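Local coordinates for putative branched-chain amino acid transport system substrate-binding protein (Rhodopseudomonas palustris, PDB 3TX6), which probably serves an ABC transporter as its periplasmic solute-binding component, binding small aromatic acids of the kind derived from lignin, at residues 246-260 with 324-336. Sequence-based numbering, arbitrary orientation.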
loop_
_atom_site.group_PDB
_atom_site.type_symbol
_atom_site.label_atom_id
_atom_site.label_comp_id
_atom_site.label_asym_id
_atom_site.label_seq_id
_atom_site.Cartn_x
_atom_site.Cartn_y
_atom_site.Cartn_z
ATOM N N GLY A 246 3.954 -6.704 -2.774
ATOM C CA GLY A 246 3.976 -7.492 -1.573
ATOM C C GLY A 246 3.894 -8.974 -1.912
ATOM O O GLY A 246 3.406 -9.357 -2.977
ATOM N N PRO A 247 4.346 -9.821 -0.989
ATOM C CA PRO A 247 4.400 -11.274 -1.186
ATOM C C PRO A 247 3.045 -11.943 -1.235
ATOM O O PRO A 247 2.928 -13.113 -1.620
ATOM C CB PRO A 247 5.260 -11.760 -0.026
ATOM C CG PRO A 247 5.176 -10.691 1.007
ATOM C CD PRO A 247 5.040 -9.404 0.250
ATOM N N VAL A 248 2.004 -11.230 -0.813
ATOM C CA VAL A 248 0.641 -11.781 -0.850
ATOM C C VAL A 248 0.224 -12.141 -2.253
ATOM O O VAL A 248 -0.702 -12.920 -2.445
ATOM C CB VAL A 248 -0.427 -10.777 -0.267
ATOM C CG1 VAL A 248 -0.705 -9.592 -1.222
ATOM C CG2 VAL A 248 -1.697 -11.540 0.149
HETATM N N MSE A 249 0.883 -11.575 -3.239
HETATM C CA MSE A 249 0.501 -11.895 -4.593
HETATM C C MSE A 249 0.911 -13.308 -4.970
HETATM O O MSE A 249 0.343 -13.875 -5.921
HETATM C CB MSE A 249 1.063 -10.891 -5.576
HETATM C CG MSE A 249 0.395 -9.528 -5.441
HETATM SE SE MSE A 249 -1.517 -9.495 -5.897
HETATM C CE MSE A 249 -1.258 -9.495 -7.848
ATOM N N ASP A 250 1.851 -13.912 -4.242
ATOM C CA ASP A 250 2.229 -15.320 -4.520
ATOM C C ASP A 250 2.652 -16.097 -3.285
ATOM O O ASP A 250 3.811 -16.457 -3.164
ATOM C CB ASP A 250 3.343 -15.328 -5.582
ATOM C CG ASP A 250 3.703 -16.714 -6.085
ATOM O OD1 ASP A 250 2.943 -17.661 -5.888
ATOM O OD2 ASP A 250 4.796 -16.843 -6.690
ATOM N N PRO A 251 1.693 -16.430 -2.395
ATOM C CA PRO A 251 2.073 -17.245 -1.252
ATOM C C PRO A 251 2.496 -18.671 -1.663
ATOM O O PRO A 251 3.347 -19.305 -1.007
ATOM C CB PRO A 251 0.803 -17.272 -0.394
ATOM C CG PRO A 251 0.082 -16.036 -0.806
ATOM C CD PRO A 251 0.326 -15.912 -2.269
ATOM N N GLU A 252 1.900 -19.166 -2.722
ATOM C CA GLU A 252 2.229 -20.484 -3.251
ATOM C C GLU A 252 3.728 -20.618 -3.577
ATOM O O GLU A 252 4.314 -21.701 -3.424
ATOM C CB GLU A 252 1.397 -20.782 -4.517
ATOM C CG GLU A 252 -0.118 -20.843 -4.307
ATOM C CD GLU A 252 -0.840 -19.513 -4.406
ATOM O OE1 GLU A 252 -0.224 -18.428 -4.470
ATOM O OE2 GLU A 252 -2.068 -19.555 -4.381
ATOM N N GLY A 253 4.334 -19.529 -4.042
ATOM C CA GLY A 253 5.734 -19.511 -4.457
ATOM C C GLY A 253 6.698 -19.355 -3.279
ATOM O O GLY A 253 7.906 -19.479 -3.448
ATOM N N GLN A 254 6.163 -19.056 -2.085
ATOM C CA GLN A 254 6.992 -18.881 -0.903
ATOM C C GLN A 254 7.339 -20.245 -0.309
ATOM O O GLN A 254 6.591 -21.222 -0.443
ATOM C CB GLN A 254 6.287 -17.999 0.144
ATOM C CG GLN A 254 5.976 -16.582 -0.341
ATOM C CD GLN A 254 5.068 -15.828 0.612
ATOM O OE1 GLN A 254 5.104 -16.068 1.818
ATOM N NE2 GLN A 254 4.192 -14.974 0.078
ATOM N N ASP A 255 8.465 -20.298 0.403
ATOM C CA ASP A 255 8.800 -21.484 1.199
ATOM C C ASP A 255 7.897 -21.519 2.431
ATOM O O ASP A 255 7.426 -20.471 2.866
ATOM C CB ASP A 255 10.255 -21.426 1.615
ATOM C CG ASP A 255 11.205 -21.520 0.433
ATOM O OD1 ASP A 255 10.930 -22.312 -0.493
ATOM O OD2 ASP A 255 12.220 -20.796 0.421
ATOM N N ASP A 256 7.637 -22.710 2.965
ATOM C CA ASP A 256 6.831 -22.834 4.193
ATOM C C ASP A 256 7.491 -22.095 5.344
ATOM O O ASP A 256 6.833 -21.693 6.312
ATOM C CB ASP A 256 6.643 -24.308 4.610
ATOM C CG ASP A 256 5.564 -25.002 3.821
ATOM O OD1 ASP A 256 4.771 -24.311 3.127
ATOM O OD2 ASP A 256 5.506 -26.246 3.892
ATOM N N SER A 257 8.788 -21.892 5.248
ATOM C CA SER A 257 9.474 -21.214 6.324
ATOM C C SER A 257 9.159 -19.712 6.339
ATOM O O SER A 257 9.502 -19.039 7.300
ATOM C CB SER A 257 10.975 -21.417 6.171
ATOM O OG SER A 257 11.398 -20.909 4.920
ATOM N N ALA A 258 8.582 -19.168 5.273
ATOM C CA ALA A 258 8.250 -17.727 5.251
ATOM C C ALA A 258 7.063 -17.434 6.155
ATOM O O ALA A 258 5.987 -18.016 5.991
ATOM C CB ALA A 258 7.943 -17.267 3.836
ATOM N N LEU A 259 7.285 -16.519 7.106
ATOM C CA LEU A 259 6.261 -16.094 8.074
ATOM C C LEU A 259 5.053 -15.475 7.366
ATOM O O LEU A 259 3.954 -15.482 7.885
ATOM C CB LEU A 259 6.838 -15.091 9.077
ATOM C CG LEU A 259 7.705 -15.723 10.170
ATOM C CD1 LEU A 259 8.486 -14.664 10.919
ATOM C CD2 LEU A 259 6.818 -16.527 11.118
ATOM N N THR A 260 5.277 -14.920 6.183
ATOM C CA THR A 260 4.198 -14.301 5.403
ATOM C C THR A 260 3.264 -15.333 4.730
ATOM O O THR A 260 2.141 -15.000 4.328
ATOM C CB THR A 260 4.791 -13.363 4.311
ATOM O OG1 THR A 260 5.714 -14.080 3.501
ATOM C CG2 THR A 260 5.469 -12.134 4.929
ATOM N N LYS A 324 7.399 -7.245 18.597
ATOM C CA LYS A 324 8.306 -7.363 17.456
ATOM C C LYS A 324 7.945 -8.539 16.554
ATOM O O LYS A 324 7.380 -9.524 16.999
ATOM C CB LYS A 324 9.746 -7.521 17.934
ATOM C CG LYS A 324 10.313 -6.318 18.705
ATOM C CD LYS A 324 10.336 -5.033 17.915
ATOM C CE LYS A 324 10.808 -3.851 18.776
ATOM N NZ LYS A 324 10.746 -2.560 18.065
ATOM N N ASP A 325 8.287 -8.419 15.271
ATOM C CA ASP A 325 8.120 -9.515 14.289
ATOM C C ASP A 325 6.648 -9.948 14.203
ATOM O O ASP A 325 6.278 -11.110 14.427
ATOM C CB ASP A 325 9.065 -10.686 14.583
ATOM C CG ASP A 325 10.516 -10.304 14.432
ATOM O OD1 ASP A 325 10.892 -9.876 13.330
ATOM O OD2 ASP A 325 11.282 -10.398 15.408
ATOM N N ILE A 326 5.805 -8.980 13.868
ATOM C CA ILE A 326 4.366 -9.223 13.680
ATOM C C ILE A 326 4.174 -9.772 12.247
ATOM O O ILE A 326 4.341 -9.057 11.261
ATOM C CB ILE A 326 3.540 -7.931 13.877
ATOM C CG1 ILE A 326 3.740 -7.356 15.258
ATOM C CG2 ILE A 326 2.056 -8.219 13.601
ATOM C CD1 ILE A 326 3.104 -5.995 15.509
ATOM N N ALA A 327 3.796 -11.043 12.163
ATOM C CA ALA A 327 3.674 -11.728 10.891
ATOM C C ALA A 327 2.365 -11.382 10.206
ATOM O O ALA A 327 1.318 -11.456 10.816
ATOM C CB ALA A 327 3.865 -13.233 11.029
ATOM N N ALA A 328 2.439 -10.967 8.945
ATOM C CA ALA A 328 1.219 -10.652 8.162
ATOM C C ALA A 328 1.429 -11.069 6.718
ATOM O O ALA A 328 2.504 -11.576 6.350
ATOM C CB ALA A 328 0.856 -9.161 8.278
ATOM N N SER A 329 0.406 -10.911 5.896
ATOM C CA SER A 329 0.504 -11.402 4.509
ATOM C C SER A 329 1.524 -10.631 3.672
ATOM O O SER A 329 2.139 -11.189 2.739
ATOM C CB SER A 329 -0.861 -11.400 3.812
ATOM O OG SER A 329 -1.293 -10.101 3.553
ATOM N N GLN A 330 1.750 -9.355 4.015
ATOM C CA GLN A 330 2.632 -8.494 3.214
ATOM C C GLN A 330 4.052 -8.313 3.756
ATOM O O GLN A 330 4.863 -7.650 3.111
ATOM C CB GLN A 330 1.958 -7.125 3.029
ATOM C CG GLN A 330 0.680 -7.207 2.199
ATOM C CD GLN A 330 0.987 -7.324 0.716
ATOM O OE1 GLN A 330 1.753 -8.225 0.324
ATOM N NE2 GLN A 330 0.445 -6.421 -0.128
ATOM N N GLY A 331 4.324 -8.858 4.941
ATOM C CA GLY A 331 5.604 -8.642 5.573
ATOM C C GLY A 331 5.606 -9.025 7.031
ATOM O O GLY A 331 4.563 -9.480 7.553
ATOM N N VAL A 332 6.757 -8.785 7.675
ATOM C CA VAL A 332 6.926 -9.057 9.089
ATOM C C VAL A 332 7.265 -7.694 9.678
ATOM O O VAL A 332 8.322 -7.127 9.361
ATOM C CB VAL A 332 8.008 -10.101 9.378
ATOM C CG1 VAL A 332 8.143 -10.286 10.885
ATOM C CG2 VAL A 332 7.688 -11.414 8.594
ATOM N N TYR A 333 6.370 -7.179 10.516
ATOM C CA TYR A 333 6.440 -5.791 10.981
ATOM C C TYR A 333 7.137 -5.679 12.348
ATOM O O TYR A 333 6.777 -6.378 13.287
ATOM C CB TYR A 333 5.035 -5.215 11.120
ATOM C CG TYR A 333 4.327 -4.992 9.789
ATOM C CD1 TYR A 333 3.642 -6.017 9.159
ATOM C CD2 TYR A 333 4.383 -3.763 9.136
ATOM C CE1 TYR A 333 3.027 -5.833 7.925
ATOM C CE2 TYR A 333 3.769 -3.569 7.890
ATOM C CZ TYR A 333 3.076 -4.615 7.294
ATOM O OH TYR A 333 2.467 -4.463 6.072
ATOM N N SER A 334 8.112 -4.760 12.426
ATOM C CA SER A 334 8.704 -4.365 13.691
ATOM C C SER A 334 8.848 -2.863 13.712
ATOM O O SER A 334 9.822 -2.312 13.245
ATOM C CB SER A 334 10.083 -5.007 13.915
ATOM O OG SER A 334 10.008 -6.406 14.015
ATOM N N PHE A 335 7.846 -2.180 14.251
ATOM C CA PHE A 335 7.902 -0.741 14.292
ATOM C C PHE A 335 8.783 -0.244 15.431
ATOM O O PHE A 335 8.923 -0.914 16.443
ATOM C CB PHE A 335 6.496 -0.191 14.548
ATOM C CG PHE A 335 5.452 -0.625 13.543
ATOM C CD1 PHE A 335 5.513 -0.168 12.260
ATOM C CD2 PHE A 335 4.416 -1.485 13.888
ATOM C CE1 PHE A 335 4.564 -0.528 11.310
ATOM C CE2 PHE A 335 3.455 -1.855 12.951
ATOM C CZ PHE A 335 3.534 -1.351 11.667
ATOM N N THR A 336 9.317 0.975 15.297
ATOM C CA THR A 336 9.966 1.625 16.423
ATOM C C THR A 336 9.377 3.010 16.528
ATOM O O THR A 336 8.548 3.402 15.677
ATOM C CB THR A 336 11.508 1.706 16.261
ATOM O OG1 THR A 336 11.860 2.578 15.183
ATOM C CG2 THR A 336 12.056 0.339 16.008
HETATM O O HOH W 1 1.946 -13.795 1.771
#
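Gln330 reaches back from the tight connection between strands 326-328 and 331-333 to the backbone that follows strand 242-245, and illustrates how one side-chain amide can tie a hairpin to a remote loop. Its chain bends at chi2, which brings OE1 round to accept from Val248 N at 3.2 Å, a fairly straight bond (161° at the hydrogen). The donor lies 34° off the carbonyl plane. The same oxygen presses on Gly246 CA at 3.0 Å, where a beta-carbon would collide with it. Val248 gives one methyl to each of two neighbours: CG1 rests 3.4 Å from Gln330 CD, while CG2 lies against Ser329, whose hydroxyl bonds to Asp289. Were Gln330 cut back to alanine, Val248 N would probably lose this acceptor and a gap would open beside CG1 of that valine. Further along, Thr260 divides its branches between two tasks. With chi1 at 55°, OG1 turns back to Gln254 OE1, whereas CG2 packs against the hairpin backbone, 3.3 Å from Ala328 O. A water joins the segments, donating to Thr260 O and to Ser329 O (2.8 Å from the latter) and accepting from Gln254 NE2. Leu259 lays CB against Val332 CG2 at 3.8 Å and also meets the Ala327 methyl, forming an apolar margin. The hairpin itself carries a G1 beta bulge, Asp325 and Ile326 together facing Tyr333. The side chain of Gln330 is about 6 Å from the bound 3-(4-hydroxy-phenyl)pyruvic acid, so the contact joins hairpin and loop close to the ligand pocket of a periplasmic binding protein fold.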